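Local coordinates for beta-glucosidase (Saccharopolyspora erythraea D, PDB 5M6G), which probably hydrolyses terminal, non-reducing beta-D-glucosyl residues of its substrates, releasing beta-D-glucose, as a member of glycosyl hydrolase family 3, at residues A105-L116 against L382-R390. Sequence-based numbering, arbitrary orientation.
Sequences ADMYDSYQRAAL and LFERPFAQR
Leu-382 packs its CD2 methyl against the Tyr-108 hydroxyl where the loop leaving helix 363-379 of the TIM-barrel-type N-terminal domain of this family 3 enzyme passes over helix 101-116. That hydroxyl is hydrogen-bonded to Asp-175, a magnesium ligand. Pro-386 presents its carbonyl O to the edge of the Tyr-108 ring, 3.2 Å from CE2, and accepts a bent bond from Gln-112 NE2 (3.3 Å); Gln-112 OE1 meets Leu-124 N. The apolar proline ring, at CG, packs against Leu-116 CD1. The Phe-387 ring is approached obliquely by two aliphatic groups, Leu-116 CD1 lying 3.4 Å from CZ and Arg-113 CG meeting CE1. Ala-388 is small enough for its CB to sit on that of Ala-105, and its N-H gives Asp-109 OD1 a nearly straight bond of 2.8 Å on the syn lone pair. Arg-390, its chain stretched out, spreads its guanidinium over Ala-105 CB and forms salt bridges to two acids one turn apart; an alanine here would probably leave the Asp-106 and Asp-109 carboxylates without their shared cation. NH1 and NH2 both grip Asp-106 OD1 through bent bonds, while the NH2 bond to Asp-109 OD2 (2.9 Å) is nearly straight, though it reaches OD2 from outside the plane of the carboxylate. Completing the network, one water accepts from Arg-390 NE and donates to Asp-109 OD2 and Ala-388 O.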
loop_
_atom_site.group_PDB
_atom_site.type_symbol
_atom_site.label_atom_id
_atom_site.label_comp_id
_atom_site.label_asym_id
_atom_site.label_seq_id
_atom_site.Cartn_x
_atom_site.Cartn_y
_atom_site.Cartn_z
ATOM N N ALA A 105 -19.565 5.267 4.194
ATOM C CA ALA A 105 -20.620 4.322 3.842
ATOM C C ALA A 105 -21.780 5.027 3.147
ATOM O O ALA A 105 -22.338 4.506 2.172
ATOM C CB ALA A 105 -21.108 3.577 5.082
ATOM N N ASP A 106 -22.152 6.218 3.631
ATOM C CA ASP A 106 -23.198 6.999 2.977
ATOM C C ASP A 106 -22.808 7.345 1.545
ATOM O O ASP A 106 -23.620 7.223 0.620
ATOM C CB ASP A 106 -23.478 8.276 3.767
ATOM C CG ASP A 106 -24.144 8.007 5.088
ATOM O OD1 ASP A 106 -24.628 6.871 5.297
ATOM O OD2 ASP A 106 -24.182 8.940 5.920
ATOM N N MET A 107 -21.568 7.798 1.349
ATOM C CA MET A 107 -21.114 8.148 0.010
ATOM C C MET A 107 -21.194 6.944 -0.919
ATOM O O MET A 107 -21.707 7.040 -2.041
ATOM C CB MET A 107 -19.682 8.678 0.065
ATOM C CG MET A 107 -19.117 9.085 -1.305
ATOM S SD MET A 107 -17.383 9.544 -1.146
ATOM C CE MET A 107 -16.631 7.946 -0.862
ATOM N N TYR A 108 -20.691 5.797 -0.456
ATOM C CA TYR A 108 -20.742 4.575 -1.250
ATOM C C TYR A 108 -22.177 4.224 -1.637
ATOM O O TYR A 108 -22.471 3.978 -2.811
ATOM C CB TYR A 108 -20.095 3.425 -0.479
ATOM C CG TYR A 108 -20.170 2.124 -1.239
ATOM C CD1 TYR A 108 -19.153 1.749 -2.111
ATOM C CD2 TYR A 108 -21.284 1.295 -1.125
ATOM C CE1 TYR A 108 -19.235 0.560 -2.830
ATOM C CE2 TYR A 108 -21.379 0.130 -1.837
ATOM C CZ TYR A 108 -20.352 -0.240 -2.685
ATOM O OH TYR A 108 -20.454 -1.411 -3.386
ATOM N N ASP A 109 -23.086 4.184 -0.653
ATOM C CA ASP A 109 -24.474 3.827 -0.937
ATOM C C ASP A 109 -25.122 4.805 -1.901
ATOM O O ASP A 109 -25.996 4.418 -2.688
ATOM C CB ASP A 109 -25.284 3.772 0.359
ATOM C CG ASP A 109 -24.966 2.556 1.190
ATOM O OD1 ASP A 109 -24.241 1.672 0.693
ATOM O OD2 ASP A 109 -25.451 2.478 2.335
ATOM N N SER A 110 -24.724 6.075 -1.844
ATOM C CA SER A 110 -25.277 7.062 -2.765
ATOM C C SER A 110 -24.893 6.732 -4.206
ATOM O O SER A 110 -25.738 6.754 -5.112
ATOM C CB SER A 110 -24.790 8.453 -2.367
ATOM O OG SER A 110 -25.224 9.429 -3.286
ATOM N N TYR A 111 -23.618 6.411 -4.439
ATOM C CA TYR A 111 -23.213 5.997 -5.782
ATOM C C TYR A 111 -23.945 4.732 -6.205
ATOM O O TYR A 111 -24.425 4.627 -7.343
ATOM C CB TYR A 111 -21.702 5.783 -5.827
ATOM C CG TYR A 111 -20.912 7.046 -6.070
ATOM C CD1 TYR A 111 -20.783 7.559 -7.349
ATOM C CD2 TYR A 111 -20.282 7.724 -5.013
ATOM C CE1 TYR A 111 -20.060 8.706 -7.598
ATOM C CE2 TYR A 111 -19.551 8.882 -5.255
ATOM C CZ TYR A 111 -19.449 9.368 -6.550
ATOM O OH TYR A 111 -18.726 10.506 -6.834
ATOM N N GLN A 112 -24.078 3.777 -5.289
ATOM C CA GLN A 112 -24.690 2.501 -5.634
ATOM C C GLN A 112 -26.165 2.665 -5.985
ATOM O O GLN A 112 -26.643 2.062 -6.954
ATOM C CB GLN A 112 -24.505 1.521 -4.480
ATOM C CG GLN A 112 -24.738 0.083 -4.845
ATOM C CD GLN A 112 -23.772 -0.397 -5.911
ATOM O OE1 GLN A 112 -24.016 -0.202 -7.094
ATOM N NE2 GLN A 112 -22.669 -1.017 -5.494
ATOM N N ARG A 113 -26.901 3.493 -5.230
ATOM C CA ARG A 113 -28.313 3.710 -5.555
ATOM C C ARG A 113 -28.489 4.183 -6.994
ATOM O O ARG A 113 -29.400 3.726 -7.706
ATOM C CB ARG A 113 -28.937 4.728 -4.590
ATOM C CG ARG A 113 -29.229 4.199 -3.195
ATOM C CD ARG A 113 -30.184 5.139 -2.457
ATOM N NE ARG A 113 -29.524 6.397 -2.149
ATOM C CZ ARG A 113 -28.786 6.597 -1.061
ATOM N NH1 ARG A 113 -28.632 5.628 -0.165
ATOM N NH2 ARG A 113 -28.204 7.773 -0.864
ATOM N N ALA A 114 -27.631 5.103 -7.442
ATOM C CA ALA A 114 -27.731 5.606 -8.807
ATOM C C ALA A 114 -27.386 4.528 -9.825
ATOM O O ALA A 114 -28.101 4.359 -10.825
ATOM C CB ALA A 114 -26.832 6.826 -8.982
ATOM N N ALA A 115 -26.312 3.771 -9.580
ATOM C CA ALA A 115 -25.950 2.684 -10.491
ATOM C C ALA A 115 -27.068 1.651 -10.601
ATOM O O ALA A 115 -27.358 1.149 -11.693
ATOM C CB ALA A 115 -24.655 2.018 -10.022
ATOM N N LEU A 116 -27.712 1.325 -9.481
ATOM C CA LEU A 116 -28.779 0.333 -9.492
ATOM C C LEU A 116 -30.030 0.798 -10.230
ATOM O O LEU A 116 -30.899 -0.033 -10.507
ATOM C CB LEU A 116 -29.155 -0.051 -8.057
ATOM C CG LEU A 116 -28.111 -0.760 -7.185
ATOM C CD1 LEU A 116 -28.635 -0.933 -5.769
ATOM C CD2 LEU A 116 -27.691 -2.094 -7.743
ATOM N N LEU A 382 -22.276 -8.421 -5.474
ATOM C CA LEU A 382 -22.829 -7.074 -5.612
ATOM C C LEU A 382 -24.232 -7.080 -6.199
ATOM O O LEU A 382 -24.997 -6.134 -5.970
ATOM C CB LEU A 382 -21.908 -6.216 -6.482
ATOM C CG LEU A 382 -20.574 -5.857 -5.819
ATOM C CD1 LEU A 382 -19.660 -5.111 -6.798
ATOM C CD2 LEU A 382 -20.811 -5.027 -4.565
ATOM N N PHE A 383 -24.581 -8.105 -6.979
ATOM C CA PHE A 383 -25.924 -8.167 -7.542
ATOM C C PHE A 383 -26.955 -8.601 -6.509
ATOM O O PHE A 383 -28.157 -8.432 -6.740
ATOM C CB PHE A 383 -25.965 -9.126 -8.743
ATOM C CG PHE A 383 -25.318 -8.586 -9.994
ATOM C CD1 PHE A 383 -23.939 -8.629 -10.162
ATOM C CD2 PHE A 383 -26.094 -8.061 -11.018
ATOM C CE1 PHE A 383 -23.344 -8.148 -11.326
ATOM C CE2 PHE A 383 -25.508 -7.577 -12.183
ATOM C CZ PHE A 383 -24.137 -7.617 -12.341
ATOM N N GLU A 384 -26.514 -9.165 -5.387
ATOM C CA GLU A 384 -27.382 -9.572 -4.290
ATOM C C GLU A 384 -27.322 -8.608 -3.111
ATOM O O GLU A 384 -28.360 -8.307 -2.515
ATOM C CB GLU A 384 -27.004 -10.980 -3.809
ATOM C CG GLU A 384 -27.567 -12.116 -4.661
ATOM C CD GLU A 384 -27.003 -12.134 -6.069
ATOM O OE1 GLU A 384 -25.793 -12.395 -6.245
ATOM O OE2 GLU A 384 -27.777 -11.876 -7.010
ATOM N N ARG A 385 -26.131 -8.103 -2.783
ATOM C CA ARG A 385 -25.895 -7.268 -1.596
ATOM C C ARG A 385 -25.053 -6.069 -2.007
ATOM O O ARG A 385 -23.832 -6.055 -1.803
ATOM C CB ARG A 385 -25.189 -8.064 -0.497
ATOM C CG ARG A 385 -26.011 -9.208 0.070
ATOM C CD ARG A 385 -25.148 -10.189 0.854
ATOM N NE ARG A 385 -24.292 -10.977 -0.031
ATOM C CZ ARG A 385 -24.724 -11.999 -0.766
ATOM N NH1 ARG A 385 -26.004 -12.361 -0.724
ATOM N NH2 ARG A 385 -23.881 -12.660 -1.542
ATOM N N PRO A 386 -25.666 -5.052 -2.613
ATOM C CA PRO A 386 -24.873 -3.950 -3.175
ATOM C C PRO A 386 -24.428 -2.882 -2.181
ATOM O O PRO A 386 -23.557 -2.076 -2.532
ATOM C CB PRO A 386 -25.827 -3.349 -4.216
ATOM C CG PRO A 386 -27.171 -3.668 -3.700
ATOM C CD PRO A 386 -27.048 -5.039 -3.119
ATOM N N PHE A 387 -24.983 -2.830 -0.976
ATOM C CA PHE A 387 -24.806 -1.671 -0.113
ATOM C C PHE A 387 -23.815 -1.947 1.014
ATOM O O PHE A 387 -23.419 -3.082 1.285
ATOM C CB PHE A 387 -26.155 -1.219 0.460
ATOM C CG PHE A 387 -27.117 -0.733 -0.591
ATOM C CD1 PHE A 387 -26.874 0.451 -1.279
ATOM C CD2 PHE A 387 -28.269 -1.448 -0.884
ATOM C CE1 PHE A 387 -27.763 0.904 -2.246
ATOM C CE2 PHE A 387 -29.141 -1.007 -1.848
ATOM C CZ PHE A 387 -28.889 0.168 -2.535
ATOM N N ALA A 388 -23.415 -0.871 1.677
ATOM C CA ALA A 388 -22.439 -0.981 2.747
ATOM C C ALA A 388 -22.977 -1.849 3.876
ATOM O O ALA A 388 -24.155 -1.785 4.228
ATOM C CB ALA A 388 -22.073 0.409 3.268
ATOM N N GLN A 389 -22.091 -2.663 4.444
ATOM C CA GLN A 389 -22.417 -3.565 5.548
ATOM C C GLN A 389 -22.216 -2.807 6.855
ATOM O O GLN A 389 -21.170 -2.886 7.500
ATOM C CB GLN A 389 -21.520 -4.790 5.501
ATOM C CG GLN A 389 -21.889 -5.800 4.459
ATOM C CD GLN A 389 -20.643 -6.449 3.922
ATOM O OE1 GLN A 389 -20.153 -6.124 2.836
ATOM N NE2 GLN A 389 -20.057 -7.289 4.735
ATOM N N ARG A 390 -23.238 -2.058 7.255
ATOM C CA ARG A 390 -23.013 -1.173 8.391
ATOM C C ARG A 390 -22.880 -1.913 9.716
ATOM O O ARG A 390 -22.417 -1.308 10.689
ATOM C CB ARG A 390 -24.121 -0.136 8.449
ATOM C CG ARG A 390 -24.011 0.785 7.266
ATOM C CD ARG A 390 -25.177 1.688 7.151
ATOM N NE ARG A 390 -25.157 2.380 5.873
ATOM C CZ ARG A 390 -24.822 3.653 5.730
ATOM N NH1 ARG A 390 -24.473 4.372 6.795
ATOM N NH2 ARG A 390 -24.847 4.205 4.531
HETATM O O HOH W 1 -25.739 0.478 3.879
#